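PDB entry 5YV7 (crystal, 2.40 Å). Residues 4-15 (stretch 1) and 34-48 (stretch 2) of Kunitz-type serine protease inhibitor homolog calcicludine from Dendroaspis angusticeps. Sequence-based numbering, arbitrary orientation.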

ATOM      1  N   PRO A   4      -6.586   2.257   9.597  1.00 38.87           N
ATOM      2  CA  PRO A   4      -7.816   2.454   8.817  1.00 35.73           C
ATOM      3  C   PRO A   4      -8.015   1.334   7.803  1.00 39.84           C
ATOM      4  O   PRO A   4      -7.104   0.560   7.502  1.00 38.88           O
ATOM      5  CB  PRO A   4      -7.591   3.800   8.124  1.00 37.27           C
ATOM      6  CG  PRO A   4      -6.098   3.945   8.044  1.00 38.17           C
ATOM      7  CD  PRO A   4      -5.566   3.279   9.297  1.00 40.88           C
ATOM      8  N   TRP A   5      -9.238   1.289   7.251  1.00 37.00           N
ATOM      9  CA  TRP A   5      -9.694   0.120   6.500  1.00 38.29           C
ATOM     10  C   TRP A   5      -8.831  -0.136   5.268  1.00 41.77           C
ATOM     11  O   TRP A   5      -8.548  -1.292   4.924  1.00 39.67           O
ATOM     12  CB  TRP A   5     -11.159   0.297   6.087  1.00 36.82           C
ATOM     13  CG  TRP A   5     -11.343   1.353   5.022  1.00 38.67           C
ATOM     14  CD1 TRP A   5     -11.506   2.699   5.218  1.00 37.37           C
ATOM     15  CD2 TRP A   5     -11.341   1.156   3.598  1.00 35.12           C
ATOM     16  NE1 TRP A   5     -11.611   3.346   4.011  1.00 38.04           N
ATOM     17  CE2 TRP A   5     -11.514   2.423   3.000  1.00 38.64           C
ATOM     18  CE3 TRP A   5     -11.206   0.032   2.772  1.00 39.08           C
ATOM     19  CZ2 TRP A   5     -11.565   2.599   1.604  1.00 39.91           C
ATOM     20  CZ3 TRP A   5     -11.257   0.207   1.372  1.00 37.17           C
ATOM     21  CH2 TRP A   5     -11.428   1.481   0.810  1.00 33.25           C
ATOM     22  N   TYR A   6      -8.417   0.925   4.574  1.00 41.24           N
ATOM     23  CA  TYR A   6      -7.715   0.716   3.320  1.00 40.71           C
ATOM     24  C   TYR A   6      -6.340   0.103   3.533  1.00 42.04           C
ATOM     25  O   TYR A   6      -5.815  -0.533   2.613  1.00 41.87           O
ATOM     26  CB  TYR A   6      -7.604   2.024   2.543  1.00 39.89           C
ATOM     27  CG  TYR A   6      -7.111   3.214   3.328  1.00 41.24           C
ATOM     28  CD1 TYR A   6      -5.756   3.507   3.399  1.00 40.96           C
ATOM     29  CD2 TYR A   6      -8.005   4.072   3.964  1.00 39.72           C
ATOM     30  CE1 TYR A   6      -5.299   4.608   4.099  1.00 39.61           C
ATOM     31  CE2 TYR A   6      -7.561   5.177   4.659  1.00 37.17           C
ATOM     32  CZ  TYR A   6      -6.205   5.444   4.725  1.00 42.45           C
ATOM     33  OH  TYR A   6      -5.745   6.542   5.421  1.00 42.56           O
ATOM     34  N   CYS A   7      -5.768   0.249   4.733  1.00 38.22           N
ATOM     35  CA  CYS A   7      -4.501  -0.395   5.059  1.00 39.79           C
ATOM     36  C   CYS A   7      -4.638  -1.901   5.231  1.00 39.22           C
ATOM     37  O   CYS A   7      -3.619  -2.598   5.293  1.00 39.82           O
ATOM     38  CB  CYS A   7      -3.916   0.233   6.327  1.00 38.07           C
ATOM     39  SG  CYS A   7      -3.634   2.007   6.157  1.00 43.57           S
ATOM     40  N   LYS A   8      -5.860  -2.418   5.311  1.00 39.65           N
ATOM     41  CA  LYS A   8      -6.092  -3.846   5.471  1.00 42.73           C
ATOM     42  C   LYS A   8      -6.449  -4.537   4.163  1.00 42.25           C
ATOM     43  O   LYS A   8      -6.641  -5.757   4.156  1.00 44.28           O
ATOM     44  CB  LYS A   8      -7.211  -4.091   6.487  1.00 41.95           C
ATOM     45  CG  LYS A   8      -6.791  -4.070   7.946  1.00 51.02           C
ATOM     46  CD  LYS A   8      -7.910  -3.508   8.832  1.00 45.16           C
ATOM     47  CE  LYS A   8      -8.420  -4.493   9.874  1.00 51.40           C
ATOM     48  NZ  LYS A   8      -9.398  -3.815  10.823  1.00 49.47           N
ATOM     49  N   GLU A   9      -6.560  -3.794   3.070  1.00 39.97           N
ATOM     50  CA  GLU A   9      -6.858  -4.409   1.790  1.00 41.86           C
ATOM     51  C   GLU A   9      -5.641  -5.183   1.289  1.00 41.53           C
ATOM     52  O   GLU A   9      -4.503  -4.839   1.616  1.00 42.90           O
ATOM     53  CB  GLU A   9      -7.263  -3.348   0.778  1.00 41.61           C
ATOM     54  CG  GLU A   9      -8.549  -2.618   1.147  1.00 41.41           C
ATOM     55  CD  GLU A   9      -9.774  -3.439   0.822  1.00 45.49           C
ATOM     56  OE1 GLU A   9     -10.030  -3.667  -0.386  1.00 54.24           O
ATOM     57  OE2 GLU A   9     -10.469  -3.865   1.769  1.00 43.20           O
ATOM     58  N   PRO A  10      -5.849  -6.257   0.534  1.00 40.56           N
ATOM     59  CA  PRO A  10      -4.702  -7.011   0.007  1.00 37.81           C
ATOM     60  C   PRO A  10      -3.938  -6.188  -1.022  1.00 41.20           C
ATOM     61  O   PRO A  10      -4.493  -5.304  -1.683  1.00 38.32           O
ATOM     62  CB  PRO A  10      -5.350  -8.243  -0.638  1.00 37.39           C
ATOM     63  CG  PRO A  10      -6.736  -7.748  -1.041  1.00 36.48           C
ATOM     64  CD  PRO A  10      -7.142  -6.807   0.077  1.00 39.03           C
ATOM     65  N   VAL A  11      -2.641  -6.480  -1.145  1.00 38.26           N
ATOM     66  CA  VAL A  11      -1.843  -5.794  -2.146  1.00 38.54           C
ATOM     67  C   VAL A  11      -2.421  -6.125  -3.515  1.00 38.70           C
ATOM     68  O   VAL A  11      -2.830  -7.262  -3.777  1.00 42.54           O
ATOM     69  CB  VAL A  11      -0.360  -6.185  -2.025  1.00 39.76           C
ATOM     70  CG1 VAL A  11      -0.136  -7.660  -2.410  1.00 37.26           C
ATOM     71  CG2 VAL A  11       0.519  -5.248  -2.873  1.00 37.13           C
ATOM     72  N   ARG A  12      -2.514  -5.117  -4.379  1.00 36.12           N
ATOM     73  CA  ARG A  12      -3.123  -5.309  -5.694  1.00 37.03           C
ATOM     74  C   ARG A  12      -2.254  -4.641  -6.757  1.00 38.62           C
ATOM     75  O   ARG A  12      -2.238  -3.413  -6.887  1.00 38.45           O
ATOM     76  CB  ARG A  12      -4.546  -4.771  -5.723  1.00 43.53           C
ATOM     77  CG  ARG A  12      -5.457  -5.588  -6.607  1.00 49.01           C
ATOM     78  CD  ARG A  12      -6.795  -4.906  -6.833  1.00 56.26           C
ATOM     79  NE  ARG A  12      -7.682  -5.755  -7.628  1.00 67.09           N
ATOM     80  CZ  ARG A  12      -8.658  -5.309  -8.419  1.00 73.62           C
ATOM     81  NH1 ARG A  12      -8.901  -4.001  -8.527  1.00 67.89           N
ATOM     82  NH2 ARG A  12      -9.402  -6.179  -9.100  1.00 74.16           N
ATOM     83  N   ILE A  13      -1.547  -5.465  -7.528  1.00 33.99           N
ATOM     84  CA  ILE A  13      -0.711  -4.942  -8.594  1.00 36.36           C
ATOM     85  C   ILE A  13      -1.557  -4.430  -9.759  1.00 40.81           C
ATOM     86  O   ILE A  13      -1.173  -3.467 -10.436  1.00 39.10           O
ATOM     87  CB  ILE A  13       0.287  -6.025  -9.027  1.00 38.25           C
ATOM     88  CG1 ILE A  13       1.216  -6.323  -7.847  1.00 37.48           C
ATOM     89  CG2 ILE A  13       1.050  -5.584 -10.285  1.00 35.13           C
ATOM     90  CD1 ILE A  13       2.198  -7.405  -8.096  1.00 39.83           C
ATOM     91  N   GLY A  14      -2.710  -5.042 -10.007  1.00 39.65           N
ATOM     92  CA  GLY A  14      -3.615  -4.537 -11.014  1.00 37.55           C
ATOM     93  C   GLY A  14      -3.312  -5.063 -12.401  1.00 43.49           C
ATOM     94  O   GLY A  14      -2.424  -5.892 -12.630  1.00 47.48           O
ATOM     95  N   SER A  15      -4.056  -4.524 -13.359  1.00 42.66           N
ATOM     96  CA  SER A  15      -4.194  -5.147 -14.666  1.00 51.45           C
ATOM     97  C   SER A  15      -3.393  -4.468 -15.768  1.00 51.40           C
ATOM     98  O   SER A  15      -3.309  -5.019 -16.868  1.00 50.32           O
ATOM     99  CB  SER A  15      -5.681  -5.189 -15.067  1.00 50.18           C
ATOM    100  OG  SER A  15      -6.390  -4.059 -14.574  1.00 47.43           O
ATOM    101  N   PRO A  34       7.501  -2.414   0.245  1.00 40.02           N
ATOM    102  CA  PRO A  34       7.520  -1.996  -1.163  1.00 39.52           C
ATOM    103  C   PRO A  34       6.816  -3.004  -2.060  1.00 38.31           C
ATOM    104  O   PRO A  34       6.782  -4.201  -1.776  1.00 41.68           O
ATOM    105  CB  PRO A  34       9.020  -1.931  -1.489  1.00 37.90           C
ATOM    106  CG  PRO A  34       9.622  -2.958  -0.587  1.00 38.60           C
ATOM    107  CD  PRO A  34       8.832  -2.851   0.707  1.00 36.83           C
ATOM    108  N   PHE A  35       6.259  -2.507  -3.162  1.00 34.39           N
ATOM    109  CA  PHE A  35       5.801  -3.391  -4.229  1.00 36.82           C
ATOM    110  C   PHE A  35       5.753  -2.611  -5.536  1.00 37.63           C
ATOM    111  O   PHE A  35       5.838  -1.378  -5.551  1.00 40.46           O
ATOM    112  CB  PHE A  35       4.440  -4.035  -3.901  1.00 36.31           C
ATOM    113  CG  PHE A  35       3.233  -3.153  -4.153  1.00 35.18           C
ATOM    114  CD1 PHE A  35       2.845  -2.193  -3.220  1.00 34.68           C
ATOM    115  CD2 PHE A  35       2.450  -3.332  -5.299  1.00 32.22           C
ATOM    116  CE1 PHE A  35       1.700  -1.406  -3.430  1.00 37.08           C
ATOM    117  CE2 PHE A  35       1.313  -2.558  -5.523  1.00 34.96           C
ATOM    118  CZ  PHE A  35       0.927  -1.591  -4.590  1.00 37.27           C
ATOM    119  N   LEU A  36       5.652  -3.349  -6.635  1.00 32.46           N
ATOM    120  CA  LEU A  36       5.565  -2.758  -7.962  1.00 38.89           C
ATOM    121  C   LEU A  36       4.101  -2.735  -8.393  1.00 37.33           C
ATOM    122  O   LEU A  36       3.476  -3.789  -8.532  1.00 35.83           O
ATOM    123  CB  LEU A  36       6.424  -3.525  -8.976  1.00 35.71           C
ATOM    124  CG  LEU A  36       7.934  -3.496  -8.711  1.00 40.84           C
ATOM    125  CD1 LEU A  36       8.711  -4.200  -9.830  1.00 33.21           C
ATOM    126  CD2 LEU A  36       8.446  -2.058  -8.496  1.00 36.73           C
ATOM    127  N   PHE A  37       3.563  -1.530  -8.581  1.00 38.33           N
ATOM    128  CA  PHE A  37       2.203  -1.331  -9.060  1.00 37.27           C
ATOM    129  C   PHE A  37       2.206  -1.246 -10.587  1.00 38.94           C
ATOM    130  O   PHE A  37       3.085  -0.615 -11.184  1.00 39.91           O
ATOM    131  CB  PHE A  37       1.618  -0.062  -8.432  1.00 36.28           C
ATOM    132  CG  PHE A  37       0.244   0.295  -8.915  1.00 38.51           C
ATOM    133  CD1 PHE A  37      -0.772  -0.649  -8.937  1.00 39.69           C
ATOM    134  CD2 PHE A  37      -0.042   1.590  -9.336  1.00 40.58           C
ATOM    135  CE1 PHE A  37      -2.057  -0.312  -9.381  1.00 39.32           C
ATOM    136  CE2 PHE A  37      -1.333   1.937  -9.773  1.00 40.62           C
ATOM    137  CZ  PHE A  37      -2.334   0.983  -9.795  1.00 37.93           C
ATOM    138  N   SER A  38       1.232  -1.908 -11.218  1.00 36.83           N
ATOM    139  CA  SER A  38       1.205  -1.973 -12.676  1.00 40.48           C
ATOM    140  C   SER A  38       0.788  -0.653 -13.308  1.00 41.35           C
ATOM    141  O   SER A  38       1.096  -0.423 -14.481  1.00 38.12           O
ATOM    142  CB  SER A  38       0.269  -3.089 -13.156  1.00 37.15           C
ATOM    143  OG  SER A  38      -1.082  -2.709 -13.012  1.00 35.85           O
ATOM    144  N   GLY A  39       0.088   0.212 -12.570  1.00 40.69           N
ATOM    145  CA  GLY A  39      -0.349   1.496 -13.078  1.00 38.90           C
ATOM    146  C   GLY A  39      -1.851   1.684 -13.155  1.00 38.99           C
ATOM    147  O   GLY A  39      -2.306   2.831 -13.239  1.00 37.61           O
ATOM    148  N   CYS A  40      -2.637   0.605 -13.127  1.00 37.27           N
ATOM    149  CA  CYS A  40      -4.083   0.739 -12.990  1.00 38.89           C
ATOM    150  C   CYS A  40      -4.662  -0.505 -12.318  1.00 39.22           C
ATOM    151  O   CYS A  40      -3.977  -1.510 -12.122  1.00 39.99           O
ATOM    152  CB  CYS A  40      -4.749   0.965 -14.350  1.00 41.97           C
ATOM    153  SG  CYS A  40      -4.758  -0.513 -15.394  1.00 44.20           S
ATOM    154  N   GLY A  41      -5.951  -0.432 -11.992  1.00 41.92           N
ATOM    155  CA  GLY A  41      -6.640  -1.572 -11.415  1.00 36.92           C
ATOM    156  C   GLY A  41      -6.147  -1.961 -10.037  1.00 42.20           C
ATOM    157  O   GLY A  41      -6.239  -3.134  -9.662  1.00 41.77           O
ATOM    158  N   GLY A  42      -5.610  -1.008  -9.280  1.00 37.38           N
ATOM    159  CA  GLY A  42      -5.189  -1.249  -7.919  1.00 42.09           C
ATOM    160  C   GLY A  42      -6.314  -1.017  -6.934  1.00 46.98           C
ATOM    161  O   GLY A  42      -7.493  -0.946  -7.294  1.00 48.80           O
ATOM    162  N   ASN A  43      -5.947  -0.899  -5.665  1.00 40.19           N
ATOM    163  CA  ASN A  43      -6.929  -0.541  -4.654  1.00 39.95           C
ATOM    164  C   ASN A  43      -6.309   0.543  -3.779  1.00 42.25           C
ATOM    165  O   ASN A  43      -5.289   1.143  -4.128  1.00 41.56           O
ATOM    166  CB  ASN A  43      -7.407  -1.783  -3.881  1.00 35.72           C
ATOM    167  CG  ASN A  43      -6.295  -2.452  -3.076  1.00 43.02           C
ATOM    168  OD1 ASN A  43      -5.272  -1.835  -2.763  1.00 40.42           O
ATOM    169  ND2 ASN A  43      -6.494  -3.724  -2.741  1.00 39.06           N
ATOM    170  N   ALA A  44      -6.926   0.793  -2.629  1.00 42.93           N
ATOM    171  CA  ALA A  44      -6.523   1.928  -1.814  1.00 40.63           C
ATOM    172  C   ALA A  44      -5.290   1.651  -0.959  1.00 43.16           C
ATOM    173  O   ALA A  44      -4.741   2.591  -0.373  1.00 42.38           O
ATOM    174  CB  ALA A  44      -7.688   2.367  -0.937  1.00 39.56           C
ATOM    175  N   ASN A  45      -4.829   0.403  -0.884  1.00 40.08           N
ATOM    176  CA  ASN A  45      -3.625   0.085  -0.119  1.00 37.67           C
ATOM    177  C   ASN A  45      -2.393   0.283  -1.002  1.00 36.47           C
ATOM    178  O   ASN A  45      -1.702  -0.656  -1.390  1.00 39.00           O
ATOM    179  CB  ASN A  45      -3.699  -1.331   0.440  1.00 37.04           C
ATOM    180  CG  ASN A  45      -2.673  -1.568   1.537  1.00 42.12           C
ATOM    181  OD1 ASN A  45      -1.883  -0.677   1.857  1.00 41.67           O
ATOM    182  ND2 ASN A  45      -2.674  -2.764   2.115  1.00 39.24           N
ATOM    183  N   ARG A  46      -2.125   1.546  -1.321  1.00 37.93           N
ATOM    184  CA  ARG A  46      -0.991   1.894  -2.172  1.00 39.04           C
ATOM    185  C   ARG A  46      -0.530   3.299  -1.823  1.00 37.63           C
ATOM    186  O   ARG A  46      -1.347   4.214  -1.710  1.00 40.88           O
ATOM    187  CB  ARG A  46      -1.339   1.809  -3.670  1.00 35.55           C
ATOM    188  CG  ARG A  46      -0.178   2.262  -4.575  1.00 37.71           C
ATOM    189  CD  ARG A  46      -0.507   2.201  -6.072  1.00 42.58           C
ATOM    190  NE  ARG A  46      -1.534   3.161  -6.512  1.00 44.72           N
ATOM    191  CZ  ARG A  46      -2.822   2.854  -6.737  1.00 51.88           C
ATOM    192  NH1 ARG A  46      -3.268   1.602  -6.563  1.00 43.48           N
ATOM    193  NH2 ARG A  46      -3.676   3.800  -7.137  1.00 51.45           N
ATOM    194  N   PHE A  47       0.771   3.471  -1.653  1.00 38.36           N
ATOM    195  CA  PHE A  47       1.312   4.761  -1.264  1.00 39.50           C
ATOM    196  C   PHE A  47       2.569   5.043  -2.070  1.00 42.82           C
ATOM    197  O   PHE A  47       3.315   4.128  -2.434  1.00 42.13           O
ATOM    198  CB  PHE A  47       1.580   4.793   0.243  1.00 39.94           C
ATOM    199  CG  PHE A  47       0.431   4.288   1.042  1.00 40.20           C
ATOM    200  CD1 PHE A  47      -0.619   5.134   1.374  1.00 40.85           C
ATOM    201  CD2 PHE A  47       0.359   2.954   1.409  1.00 36.60           C
ATOM    202  CE1 PHE A  47      -1.706   4.670   2.077  1.00 37.97           C
ATOM    203  CE2 PHE A  47      -0.721   2.481   2.112  1.00 38.05           C
ATOM    204  CZ  PHE A  47      -1.761   3.343   2.452  1.00 38.38           C
ATOM    205  N   GLN A  48       2.780   6.323  -2.374  1.00 44.49           N
ATOM    206  CA  GLN A  48       3.943   6.693  -3.166  1.00 48.09           C
ATOM    207  C   GLN A  48       5.223   6.672  -2.339  1.00 46.33           C
ATOM    208  O   GLN A  48       6.301   6.412  -2.877  1.00 48.91           O
ATOM    209  CB  GLN A  48       3.723   8.069  -3.797  1.00 53.27           C
ATOM    210  CG  GLN A  48       4.886   8.554  -4.660  1.00 57.71           C
ATOM    211  CD  GLN A  48       5.162   7.637  -5.843  1.00 56.39           C
ATOM    212  OE1 GLN A  48       4.241   7.079  -6.440  1.00 63.12           O
ATOM    213  NE2 GLN A  48       6.436   7.477  -6.187  1.00 56.91           N
TER
HETATM  214  O   HOH W   1      -2.556  -2.557  -3.069  1.00 36.34           O
HETATM  215  O   HOH W   2      -2.828  -0.945  -5.517  1.00 39.11           O

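The two stretches lie close along much of their length without forming a regular sheet. Backbone approaches tighten from C7 and N45 (CA to CA 5.3 Å) through I13 and F37 (CA to CA 4.7 Å) to G14 and G41 (CA to CA 4.3 Å), and together the stretches bury 902 Å². Residues 9-15 are loop; apart from the S38 N to I13 O bond, their listed carbonyl partners are side-chain amides, a serine hydroxyl and a water.

Two asparagines pointing toward stretch 1 do much of this work. N45 ND2 donates to E9 O at 2.8 Å with an N-H...O angle of 169°, and N43 ND2 donates to P10 O at 2.8 Å and 165°, so two consecutive carbonyls each accept a near-linear hydrogen bond. C7 O also lies 3.3 Å from N45 ND2, but the angle is too poor for a hydrogen bond. The other end of the N43 amide is equally occupied: N43 OD1 accepts from N45 N at 3.0 Å (148°), a bond that ties the two asparagines together.

Water completes the polar network around R12. Water 1 accepts from R12 N (2.9 Å to its O) and donates to N43 OD1 and N45 O, its O lying 2.8 Å and 2.7 Å from those atoms. Water 2 donates to R12 O (2.9 Å from its O) and accepts from N43 N at 3.1 Å and R46 NH1 at 2.8 Å. Both R12 backbone polar atoms are thus satisfied through solvent. Its guanidinium is different: R12 NH1 is 3.0 Å from G41 O, yet that oxygen lies over the guanidinium face, where no N-H points, and the contact fails as a hydrogen bond.

I13 O receives two donors from one residue, S38 N at 3.0 Å (155°) and S38 OG at 2.7 Å. Next along, S15 N reaches C40 O at 3.3 Å with a bent angle of 136°, while G14 CA makes a CA-H...O contact to the same C40 O (3.2 Å, 149° at H). Glycine permits this approach: an ideal CB on G14 would sit 1.9 Å from C40 O.

Apolar contacts flank the network. V11 CG2 stands 3.6 Å from the F35 ring centroid, 10° off the normal, a CH-pi contact over the face; I13 CG1 adds a contact with F35 CD2 at 4.1 Å. Farther along, Y6 CB packs on A44 CB at 3.5 Å, and Y6 CE1 meets F47 CZ edge to edge at 4.1 Å.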